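Local atomic coordinates of nicotinamide-nucleotide adenylyltransferase NadR family / Ribosylnicotinamide kinase (Lactococcus lactis subsp. cremoris, PDB entry 6GYE), a protein that probably phosphorylates nicotinamide riboside through its ribosylnicotinamide kinase domain and may adenylylate the resulting nucleotide, linking vitamin uptake to NAD+ synthesis. Residues G13-I18 against L40-L45; Q33-A38 against E78-S83; D261-R266 against R329-F334; T265-K270 against H321-E326. All coordinates share one frame; numbering follows the deposited sequence. Where two conformers were deposited one is given.

The four contacts fall into two pairs in two separate parts of the chain. Contacts 1 and 2, with centres about 8 Å apart, belong to the parallel sheet of the N-terminal part, presumably the adenylyltransferase half. They meet where Val44 of contact 1 pairs through its backbone with Asn79 and Lys81 of contact 2. Contacts 3 and 4, also about 8 Å apart between centres, are successive turns of one helix pair in the P-loop kinase part and share Thr265 and Arg266. The centres of contacts 1 and 3 are about 53 Å apart. Bound nicotinamide riboside lies nearer the kinase pair: the Ile263 side chain of contact 3 is about 9 Å from it.

Contact 1: G13-I18 against L40-L45; sequences GKNIGI and LNDGVL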
# COMPACT_ATOMS: atom_id res chain seq x y z
N GLY A 13 -30.10 17.22 4.33
CA GLY A 13 -29.87 18.50 4.97
C GLY A 13 -29.88 19.66 3.98
O GLY A 13 -29.82 19.48 2.76
N LYS A 14 -29.94 20.88 4.53
CA LYS A 14 -29.95 22.10 3.73
C LYS A 14 -28.57 22.76 3.59
O LYS A 14 -28.24 23.25 2.52
CB LYS A 14 -30.93 23.12 4.32
CG LYS A 14 -32.40 22.77 4.11
CD LYS A 14 -32.80 22.86 2.65
CE LYS A 14 -34.31 22.78 2.48
NZ LYS A 14 -34.85 21.48 2.97
N ASN A 15 -27.75 22.78 4.64
CA ASN A 15 -26.43 23.41 4.58
C ASN A 15 -25.40 22.35 4.22
O ASN A 15 -25.08 21.47 5.02
CB ASN A 15 -26.08 24.07 5.90
CG ASN A 15 -27.01 25.20 6.24
OD1 ASN A 15 -27.18 26.12 5.44
ND2 ASN A 15 -27.60 25.16 7.42
N ILE A 16 -24.88 22.43 2.99
CA ILE A 16 -23.99 21.42 2.44
C ILE A 16 -22.63 22.06 2.16
O ILE A 16 -22.56 23.11 1.52
CB ILE A 16 -24.56 20.81 1.15
CG1 ILE A 16 -25.98 20.25 1.36
CG2 ILE A 16 -23.57 19.81 0.58
CD1 ILE A 16 -26.12 19.21 2.45
N GLY A 17 -21.57 21.41 2.62
CA GLY A 17 -20.20 21.83 2.33
C GLY A 17 -19.58 20.93 1.28
O GLY A 17 -19.77 19.71 1.31
N ILE A 18 -18.82 21.52 0.38
CA ILE A 18 -18.14 20.80 -0.69
C ILE A 18 -16.65 20.94 -0.44
O ILE A 18 -16.11 22.06 -0.43
CB ILE A 18 -18.52 21.32 -2.09
CG1 ILE A 18 -19.91 20.87 -2.56
CG2 ILE A 18 -17.58 20.75 -3.13
CD1 ILE A 18 -21.04 20.92 -1.60
N LEU A 40 -19.83 22.23 10.82
CA LEU A 40 -20.43 23.51 10.47
C LEU A 40 -21.56 23.38 9.46
O LEU A 40 -22.24 24.37 9.20
CB LEU A 40 -19.37 24.46 9.90
CG LEU A 40 -18.32 24.86 10.93
CD1 LEU A 40 -17.05 25.38 10.26
CD2 LEU A 40 -18.95 25.92 11.80
N ASN A 41 -21.78 22.20 8.91
CA ASN A 41 -22.80 22.01 7.89
C ASN A 41 -23.65 20.82 8.28
O ASN A 41 -23.28 20.01 9.14
CB ASN A 41 -22.18 21.78 6.51
CG ASN A 41 -21.48 23.02 5.98
OD1 ASN A 41 -22.12 23.90 5.42
ND2 ASN A 41 -20.16 23.09 6.15
N ASP A 42 -24.81 20.72 7.62
CA ASP A 42 -25.64 19.54 7.80
C ASP A 42 -25.01 18.31 7.16
O ASP A 42 -25.17 17.20 7.68
CB ASP A 42 -27.03 19.81 7.23
CG ASP A 42 -27.73 20.95 7.93
OD1 ASP A 42 -27.77 20.95 9.18
OD2 ASP A 42 -28.21 21.86 7.23
N GLY A 43 -24.30 18.49 6.05
CA GLY A 43 -23.59 17.41 5.40
C GLY A 43 -22.47 17.93 4.53
O GLY A 43 -22.45 19.11 4.16
N VAL A 44 -21.53 17.04 4.22
CA VAL A 44 -20.35 17.38 3.44
C VAL A 44 -20.24 16.42 2.27
O VAL A 44 -20.36 15.20 2.45
CB VAL A 44 -19.06 17.33 4.29
CG1 VAL A 44 -17.83 17.53 3.43
CG2 VAL A 44 -19.10 18.36 5.40
N LEU A 45 -19.99 16.96 1.08
CA LEU A 45 -19.65 16.18 -0.09
C LEU A 45 -18.14 16.32 -0.34
O LEU A 45 -17.65 17.43 -0.58
CB LEU A 45 -20.44 16.66 -1.31
CG LEU A 45 -20.26 15.86 -2.60
CD1 LEU A 45 -20.69 14.42 -2.40
CD2 LEU A 45 -21.04 16.48 -3.73
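Asp42 lays its carboxylate against the start of strand 15-21, OD2 lying 3.3 Å from Asn15 CB. The two strands are the parallel neighbours of a beta-alpha-beta unit, joined by helix 28-40 in a Rossmann-like sheet. With CG anti to its own carbonyl carbon (chi1 -62°), Asp42 accepts the Asn15 N-H at OD2, 2.8 Å from Asn15 N, on the anti side of the carboxylate; the short acid thus serves an amide just before regular pairing begins. Backbone pairing follows: Gly43 N gives to Asn15 O at 3.2 Å, Gly17 N to Gly43 O at 2.9 Å, and Leu45 N to Gly17 O.

The glycines fit close backbones. Gly13 has a positive phi, and a CB on it would run into Asp42 CB, while one on Gly17 would strike the Asn41 amide, whose ND2 is held by Cys37 O and Tyr122 OH. Ile18 and Leu45 point to the same face of the sheet, their branched side chains filling its buried core, and strand 118-123 flanks strand 15-21 on its other edge. On the Val44 face, which packs on helix 28-40, Val44 CG1 rests 3.6 Å from Gly17 O.

Contact 2: Q33-A38 against E78-S83; sequences QIYKCA and ENIKVS
Ile80 sends the tip of its side chain into an apolar patch on helix 28-40, where its CD1 meets Tyr35, Ile34 and Ala38 together. This is helix-on-sheet packing within the Rossmann-like alpha/beta fold: the helix crosses over the parallel sheet and reaches strand 80-86, an outermost strand of that sheet. The helix and strand segments run at 125° to each other, their axes 11.1 Å apart, and the side chain of Ile80 spans much of that distance, with CD1 anti to CA (chi2 175°). That methyl lies 4.1 Å from Ile34 CG2 and 4.2 Å from Ala38 CB. Alanine suits the helix here because its lone methyl lets the two backbones come closest, at Ala38 and Asn79.

The buried side of the contact is the one around Ile34, which also packs on Leu46 and Phe74. On the solvent side the touch is as close but less enclosed. Tyr35 starts out away from the strand, but its ring swings back and crosses Ile80 at about a right angle, CE1 standing 4.0 Å from Ile80 CD1. The ring carbons of this exposed tyrosine give an apolar contact, while the hydroxyl stays polar and hydrogen-bonds Glu77 OE2. The looser element is at the other margin, where Asn79 offers only a weak bond, ND2 to Ala38 O at 3.4 Å with an angle of 138° at the hydrogen. The same amide nitrogen also binds Asp42 O, so the asparagine links the helix end to the loop that follows it, while Asn79 ND2 stays 4.0 Å from Ala38 CB.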
# COMPACT_ATOMS: atom_id res chain seq x y z
N GLN A 33 -9.64 19.16 8.66
CA GLN A 33 -10.47 20.15 7.97
C GLN A 33 -11.85 19.60 7.68
O GLN A 33 -12.85 20.30 7.85
CB GLN A 33 -9.81 20.63 6.68
CG GLN A 33 -8.62 21.56 6.90
CD GLN A 33 -8.23 22.32 5.65
OE1 GLN A 33 -8.49 21.87 4.53
NE2 GLN A 33 -7.60 23.47 5.84
N ILE A 34 -11.92 18.33 7.27
CA ILE A 34 -13.19 17.73 6.89
C ILE A 34 -14.12 17.66 8.09
O ILE A 34 -15.30 18.03 8.00
CB ILE A 34 -12.97 16.35 6.26
CG1 ILE A 34 -12.37 16.52 4.86
CG2 ILE A 34 -14.28 15.51 6.23
CD1 ILE A 34 -11.68 15.29 4.32
N TYR A 35 -13.60 17.24 9.25
CA TYR A 35 -14.46 17.15 10.42
C TYR A 35 -14.89 18.53 10.93
O TYR A 35 -15.99 18.65 11.48
CB TYR A 35 -13.78 16.33 11.52
CG TYR A 35 -13.76 14.86 11.14
CD1 TYR A 35 -14.93 14.23 10.69
CD2 TYR A 35 -12.59 14.11 11.18
CE1 TYR A 35 -14.93 12.90 10.31
CE2 TYR A 35 -12.59 12.78 10.80
CZ TYR A 35 -13.76 12.18 10.37
OH TYR A 35 -13.75 10.87 10.00
N LYS A 36 -14.06 19.57 10.75
CA LYS A 36 -14.53 20.92 11.06
C LYS A 36 -15.64 21.32 10.11
O LYS A 36 -16.67 21.86 10.54
CB LYS A 36 -13.39 21.95 11.01
CG LYS A 36 -12.41 21.84 12.15
CD LYS A 36 -11.43 23.01 12.20
CE LYS A 36 -10.42 22.78 13.30
NZ LYS A 36 -9.57 23.95 13.50
N CYS A 37 -15.45 21.04 8.83
CA CYS A 37 -16.46 21.31 7.82
C CYS A 37 -17.76 20.56 8.12
O CYS A 37 -18.86 21.10 7.95
CB CYS A 37 -15.90 20.95 6.46
SG CYS A 37 -16.93 21.32 5.06
N ALA A 38 -17.66 19.31 8.58
CA ALA A 38 -18.85 18.53 8.90
C ALA A 38 -19.52 19.01 10.17
O ALA A 38 -20.72 18.76 10.35
CB ALA A 38 -18.50 17.04 9.02
N GLU A 78 -22.29 9.59 9.13
CA GLU A 78 -23.65 9.99 8.79
C GLU A 78 -23.67 10.92 7.58
O GLU A 78 -24.12 10.54 6.49
CB GLU A 78 -24.29 10.68 10.00
CG GLU A 78 -23.26 11.32 10.94
CD GLU A 78 -23.69 11.27 12.40
OE1 GLU A 78 -24.27 12.26 12.89
OE2 GLU A 78 -23.43 10.24 13.06
N ASN A 79 -23.16 12.14 7.77
CA ASN A 79 -23.39 13.25 6.86
C ASN A 79 -22.22 13.48 5.90
O ASN A 79 -22.04 14.61 5.43
CB ASN A 79 -23.68 14.51 7.67
CG ASN A 79 -22.53 14.91 8.62
OD1 ASN A 79 -21.80 14.05 9.13
ND2 ASN A 79 -22.39 16.21 8.88
N ILE A 80 -21.41 12.47 5.59
CA ILE A 80 -20.27 12.65 4.71
C ILE A 80 -20.37 11.68 3.55
O ILE A 80 -20.36 10.46 3.76
CB ILE A 80 -18.92 12.50 5.43
CG1 ILE A 80 -18.77 13.53 6.55
CG2 ILE A 80 -17.76 12.68 4.45
CD1 ILE A 80 -17.52 13.35 7.36
N LYS A 81 -20.47 12.21 2.34
CA LYS A 81 -20.53 11.44 1.10
C LYS A 81 -19.26 11.70 0.30
O LYS A 81 -18.71 12.81 0.34
CB LYS A 81 -21.76 11.82 0.28
CG LYS A 81 -21.95 11.03 -1.02
CD LYS A 81 -22.40 9.60 -0.74
CE LYS A 81 -22.65 8.81 -2.02
NZ LYS A 81 -23.01 7.40 -1.69
N VAL A 82 -18.80 10.68 -0.42
CA VAL A 82 -17.59 10.75 -1.24
C VAL A 82 -17.99 10.57 -2.69
O VAL A 82 -18.69 9.60 -3.03
CB VAL A 82 -16.55 9.69 -0.85
CG1 VAL A 82 -15.38 9.74 -1.82
CG2 VAL A 82 -16.07 9.89 0.58
N SER A 83 -17.53 11.48 -3.55
CA SER A 83 -17.89 11.47 -4.96
C SER A 83 -16.65 11.77 -5.80
O SER A 83 -15.66 12.33 -5.32
CB SER A 83 -18.99 12.49 -5.26
OG SER A 83 -18.51 13.81 -5.09

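Contact 3: D261-R266 against R329-F334; sequences DAIVTR and RQLAEF
Arg266 reaches across from helix 262-272 to helix 320-333 and forms a salt bridge with Glu333, NH1 to OE2 at 3.0 Å. This is a helix-helix contact in the P-loop kinase domain, the segments crossing at 130°. The guanidinium and carboxylate planes stand 71° apart, and NH1 meets OE2 from above the carboxylate plane. The same NH1 gives a weak bond to Gln330 OE1, 2.8 Å away, while NH2 forms a salt bridge with Glu282 of helix 275-290. An arginine suits this buried place because its several N-H groups can serve three partners. Its chain is extended from CG to NE, with CG anti to the backbone N. Gln330 returns a weak bond from NE2 to Arg266 O at 3.4 Å, the NE2 being also bound by Glu326 OE2. Asp261 N-caps the first helix, its OD1 accepting from Val264 N at 3.1 Å.

Beyond the polar group, Phe334 puts CZ over one face of the guanidinium, 3.8 Å above that plane and toward the rim, the ring turned 81° from it. Ile263 adds an apolar contact, its CD1 4.0 Å from Phe334 CD2. Ile289 packs against both. Leu331 completes the patch, CD2 4.1 Å from Ile263 CD1.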
# COMPACT_ATOMS: atom_id res chain seq x y z
N ASP A 261 8.43 -16.11 0.76
CA ASP A 261 7.37 -15.63 -0.12
C ASP A 261 7.10 -16.70 -1.18
O ASP A 261 7.59 -17.83 -1.06
CB ASP A 261 7.81 -14.31 -0.77
CG ASP A 261 8.80 -14.55 -1.88
OD1 ASP A 261 9.64 -15.47 -1.76
OD2 ASP A 261 8.70 -13.85 -2.91
N ALA A 262 6.39 -16.33 -2.26
CA ALA A 262 6.03 -17.33 -3.27
C ALA A 262 7.24 -17.77 -4.09
O ALA A 262 7.30 -18.93 -4.53
CB ALA A 262 4.92 -16.80 -4.18
N ILE A 263 8.23 -16.89 -4.29
CA ILE A 263 9.43 -17.30 -5.01
C ILE A 263 10.13 -18.43 -4.28
O ILE A 263 10.56 -19.42 -4.89
CB ILE A 263 10.37 -16.09 -5.23
CG1 ILE A 263 9.73 -15.11 -6.20
CG2 ILE A 263 11.73 -16.55 -5.75
CD1 ILE A 263 10.62 -14.01 -6.60
N VAL A 264 10.27 -18.31 -2.96
CA VAL A 264 10.86 -19.38 -2.17
C VAL A 264 10.08 -20.68 -2.36
O VAL A 264 10.66 -21.74 -2.63
CB VAL A 264 10.94 -18.98 -0.68
CG1 VAL A 264 11.27 -20.19 0.19
CG2 VAL A 264 11.97 -17.89 -0.51
N THR A 265 8.75 -20.61 -2.26
CA THR A 265 7.95 -21.82 -2.49
C THR A 265 8.12 -22.32 -3.91
O THR A 265 8.12 -23.53 -4.14
CB THR A 265 6.47 -21.55 -2.22
OG1 THR A 265 6.32 -21.05 -0.90
CG2 THR A 265 5.62 -22.86 -2.36
N ARG A 266 8.30 -21.40 -4.87
CA ARG A 266 8.48 -21.81 -6.26
C ARG A 266 9.81 -22.52 -6.47
O ARG A 266 9.93 -23.36 -7.37
CB ARG A 266 8.36 -20.59 -7.19
CG ARG A 266 8.23 -20.95 -8.67
CD ARG A 266 8.04 -19.70 -9.54
NE ARG A 266 7.92 -20.02 -10.97
CZ ARG A 266 8.92 -19.97 -11.84
NH1 ARG A 266 10.13 -19.61 -11.43
NH2 ARG A 266 8.73 -20.28 -13.11
N ARG A 329 18.73 -18.20 -9.85
CA ARG A 329 18.17 -18.25 -11.19
C ARG A 329 16.80 -17.57 -11.23
O ARG A 329 16.52 -16.75 -12.11
CB ARG A 329 18.00 -19.69 -11.69
CG ARG A 329 19.08 -20.23 -12.58
CD ARG A 329 18.68 -21.62 -13.08
NE ARG A 329 18.55 -22.63 -12.03
CZ ARG A 329 19.57 -23.33 -11.53
NH1 ARG A 329 20.80 -23.13 -11.98
NH2 ARG A 329 19.34 -24.24 -10.58
N GLN A 330 15.93 -17.91 -10.28
CA GLN A 330 14.58 -17.38 -10.31
C GLN A 330 14.54 -15.89 -9.99
O GLN A 330 13.81 -15.13 -10.63
CB GLN A 330 13.67 -18.18 -9.37
CG GLN A 330 13.50 -19.65 -9.82
CD GLN A 330 12.24 -20.30 -9.25
OE1 GLN A 330 11.28 -19.61 -8.89
NE2 GLN A 330 12.24 -21.63 -9.15
N LEU A 331 15.33 -15.44 -9.00
CA LEU A 331 15.41 -14.01 -8.74
C LEU A 331 15.88 -13.26 -9.99
O LEU A 331 15.45 -12.13 -10.24
CB LEU A 331 16.33 -13.72 -7.55
CG LEU A 331 15.80 -14.16 -6.17
CD1 LEU A 331 16.88 -14.07 -5.07
CD2 LEU A 331 14.60 -13.33 -5.77
N ALA A 332 16.74 -13.88 -10.80
CA ALA A 332 17.05 -13.28 -12.09
C ALA A 332 15.84 -13.35 -13.02
O ALA A 332 15.51 -12.37 -13.69
CB ALA A 332 18.26 -13.97 -12.71
N GLU A 333 15.17 -14.50 -13.05
CA GLU A 333 14.01 -14.66 -13.93
C GLU A 333 12.97 -13.56 -13.71
O GLU A 333 12.37 -13.07 -14.68
CB GLU A 333 13.38 -16.05 -13.71
CG GLU A 333 12.08 -16.27 -14.47
CD GLU A 333 11.53 -17.68 -14.31
OE1 GLU A 333 10.59 -18.03 -15.06
OE2 GLU A 333 12.04 -18.43 -13.46
N PHE A 334 12.76 -13.12 -12.48
CA PHE A 334 11.77 -12.10 -12.18
C PHE A 334 12.39 -10.70 -12.07
O PHE A 334 11.72 -9.78 -11.59
CB PHE A 334 11.00 -12.45 -10.91
CG PHE A 334 10.15 -13.69 -11.04
CD1 PHE A 334 8.97 -13.67 -11.77
CD2 PHE A 334 10.57 -14.89 -10.50
CE1 PHE A 334 8.20 -14.82 -11.93
CE2 PHE A 334 9.81 -16.05 -10.65
CZ PHE A 334 8.62 -16.01 -11.37

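Contact 4: T265-K270 against H321-E326; sequences TRVYAK and HEFHEE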
# COMPACT_ATOMS: atom_id res chain seq x y z
N THR A 265 8.75 -20.61 -2.26
CA THR A 265 7.95 -21.82 -2.49
C THR A 265 8.12 -22.32 -3.91
O THR A 265 8.12 -23.53 -4.14
CB THR A 265 6.47 -21.55 -2.22
OG1 THR A 265 6.32 -21.05 -0.90
CG2 THR A 265 5.62 -22.86 -2.36
N ARG A 266 8.30 -21.40 -4.87
CA ARG A 266 8.48 -21.81 -6.26
C ARG A 266 9.81 -22.52 -6.47
O ARG A 266 9.93 -23.36 -7.37
CB ARG A 266 8.36 -20.59 -7.19
CG ARG A 266 8.23 -20.95 -8.67
CD ARG A 266 8.04 -19.70 -9.54
NE ARG A 266 7.92 -20.02 -10.97
CZ ARG A 266 8.92 -19.97 -11.84
NH1 ARG A 266 10.13 -19.61 -11.43
NH2 ARG A 266 8.73 -20.28 -13.11
N VAL A 267 10.82 -22.19 -5.68
CA VAL A 267 12.07 -22.92 -5.77
C VAL A 267 11.88 -24.36 -5.31
O VAL A 267 12.29 -25.30 -6.00
CB VAL A 267 13.17 -22.20 -4.97
CG1 VAL A 267 14.41 -23.08 -4.91
CG2 VAL A 267 13.49 -20.83 -5.60
N TYR A 268 11.23 -24.56 -4.16
CA TYR A 268 10.98 -25.92 -3.70
C TYR A 268 10.14 -26.70 -4.71
O TYR A 268 10.47 -27.85 -5.03
CB TYR A 268 10.30 -25.92 -2.33
CG TYR A 268 11.23 -25.56 -1.20
CD1 TYR A 268 12.39 -26.30 -0.97
CD2 TYR A 268 10.96 -24.48 -0.37
CE1 TYR A 268 13.26 -25.97 0.06
CE2 TYR A 268 11.82 -24.15 0.68
CZ TYR A 268 12.97 -24.89 0.89
OH TYR A 268 13.82 -24.56 1.92
N ALA A 269 9.08 -26.08 -5.23
CA ALA A 269 8.23 -26.76 -6.20
C ALA A 269 9.04 -27.19 -7.42
O ALA A 269 8.90 -28.33 -7.89
CB ALA A 269 7.07 -25.86 -6.62
N LYS A 270 9.90 -26.30 -7.93
CA LYS A 270 10.69 -26.63 -9.11
C LYS A 270 11.62 -27.80 -8.83
O LYS A 270 11.80 -28.67 -9.69
CB LYS A 270 11.49 -25.40 -9.58
CG LYS A 270 12.25 -25.59 -10.89
CD LYS A 270 11.30 -25.85 -12.06
CE LYS A 270 11.99 -25.69 -13.42
NZ LYS A 270 11.90 -24.28 -13.94
N HIS A 321 23.05 -26.01 -1.73
CA HIS A 321 23.58 -25.34 -2.91
C HIS A 321 22.65 -25.50 -4.10
O HIS A 321 22.55 -24.59 -4.93
CB HIS A 321 24.98 -25.85 -3.22
CG HIS A 321 25.98 -25.55 -2.15
ND1 HIS A 321 26.02 -26.25 -0.96
CD2 HIS A 321 26.95 -24.61 -2.07
CE1 HIS A 321 26.98 -25.76 -0.20
NE2 HIS A 321 27.56 -24.77 -0.85
N GLU A 322 21.97 -26.64 -4.19
CA GLU A 322 20.93 -26.82 -5.20
C GLU A 322 19.82 -25.77 -5.04
O GLU A 322 19.43 -25.10 -6.00
CB GLU A 322 20.38 -28.25 -5.09
CG GLU A 322 19.98 -28.94 -6.38
CD GLU A 322 19.74 -30.44 -6.18
OE1 GLU A 322 18.57 -30.89 -6.27
OE2 GLU A 322 20.71 -31.17 -5.89
N PHE A 323 19.32 -25.60 -3.81
CA PHE A 323 18.29 -24.58 -3.57
C PHE A 323 18.80 -23.18 -3.90
O PHE A 323 18.07 -22.37 -4.47
CB PHE A 323 17.83 -24.64 -2.11
CG PHE A 323 16.87 -23.56 -1.72
CD1 PHE A 323 17.33 -22.31 -1.33
CD2 PHE A 323 15.51 -23.79 -1.75
CE1 PHE A 323 16.44 -21.29 -0.97
CE2 PHE A 323 14.61 -22.79 -1.40
CZ PHE A 323 15.08 -21.54 -1.01
N HIS A 324 20.02 -22.87 -3.48
CA HIS A 324 20.52 -21.51 -3.66
C HIS A 324 20.70 -21.17 -5.13
O HIS A 324 20.30 -20.08 -5.57
CB HIS A 324 21.82 -21.35 -2.89
CG HIS A 324 22.39 -19.97 -2.99
ND1 HIS A 324 21.97 -18.94 -2.19
CD2 HIS A 324 23.37 -19.46 -3.78
CE1 HIS A 324 22.65 -17.84 -2.49
NE2 HIS A 324 23.50 -18.14 -3.45
N GLU A 325 21.28 -22.09 -5.92
CA GLU A 325 21.43 -21.82 -7.35
C GLU A 325 20.08 -21.62 -8.02
O GLU A 325 19.93 -20.74 -8.88
CB GLU A 325 22.20 -22.95 -8.05
CG GLU A 325 23.62 -23.21 -7.54
CD GLU A 325 24.50 -21.96 -7.49
OE1 GLU A 325 24.29 -21.02 -8.29
OE2 GLU A 325 25.41 -21.92 -6.64
N GLU A 326 19.09 -22.43 -7.66
CA GLU A 326 17.79 -22.27 -8.29
C GLU A 326 17.13 -20.97 -7.86
O GLU A 326 16.49 -20.29 -8.67
CB GLU A 326 16.90 -23.48 -7.98
CG GLU A 326 15.49 -23.37 -8.55
CD GLU A 326 15.46 -23.33 -10.07
OE1 GLU A 326 16.47 -23.69 -10.72
OE2 GLU A 326 14.40 -22.95 -10.62
O HOH W 1 13.53 -21.92 -13.23
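Tyr268 and Phe323 bring their rings together obliquely, planes 41° apart and centroids 4.9 Å from each other. Phe323 CE2 lies over one face of the tyrosine ring, 3.5 Å above its plane and displaced toward the rim. The Tyr268 ring also stacks with Trp316, just ahead of helix 320-333. The contact joins helices 262-272 and 320-333 of the P-loop kinase fold, and these two segments cross at 119°. Phe323 is also close to Val267: Val267 CG1 is 3.4 Å from Phe323 CD2, the two side chains crossing at about a right angle. Valine is compact enough for its CG1 to meet both the ring of Phe323 and Glu326 CG, 3.8 Å away. In Phe323, chi1 174° sets CG anti to the backbone N, and the ring beyond it meets Val267 and Tyr268.

Both aromatics reach the segment that matches a Walker A motif, consistent with a phosphate-binding loop: Phe323 touches Ser188, and Tyr268 OH makes a weak bond with Ala189 N.

At the solvent margin, Lys270 and Glu326 cross at about a right angle, and the acid also pairs with Arg329 through OE1. Lys270 CG, not NZ, does the touching, 3.4 Å from Glu326 OE2, while the amine stays beyond salt-bridge range of the carboxylate. A water spans the gap, accepting from Lys270 NZ at 3.0 Å and donating to Glu326 OE2 at 2.9 Å.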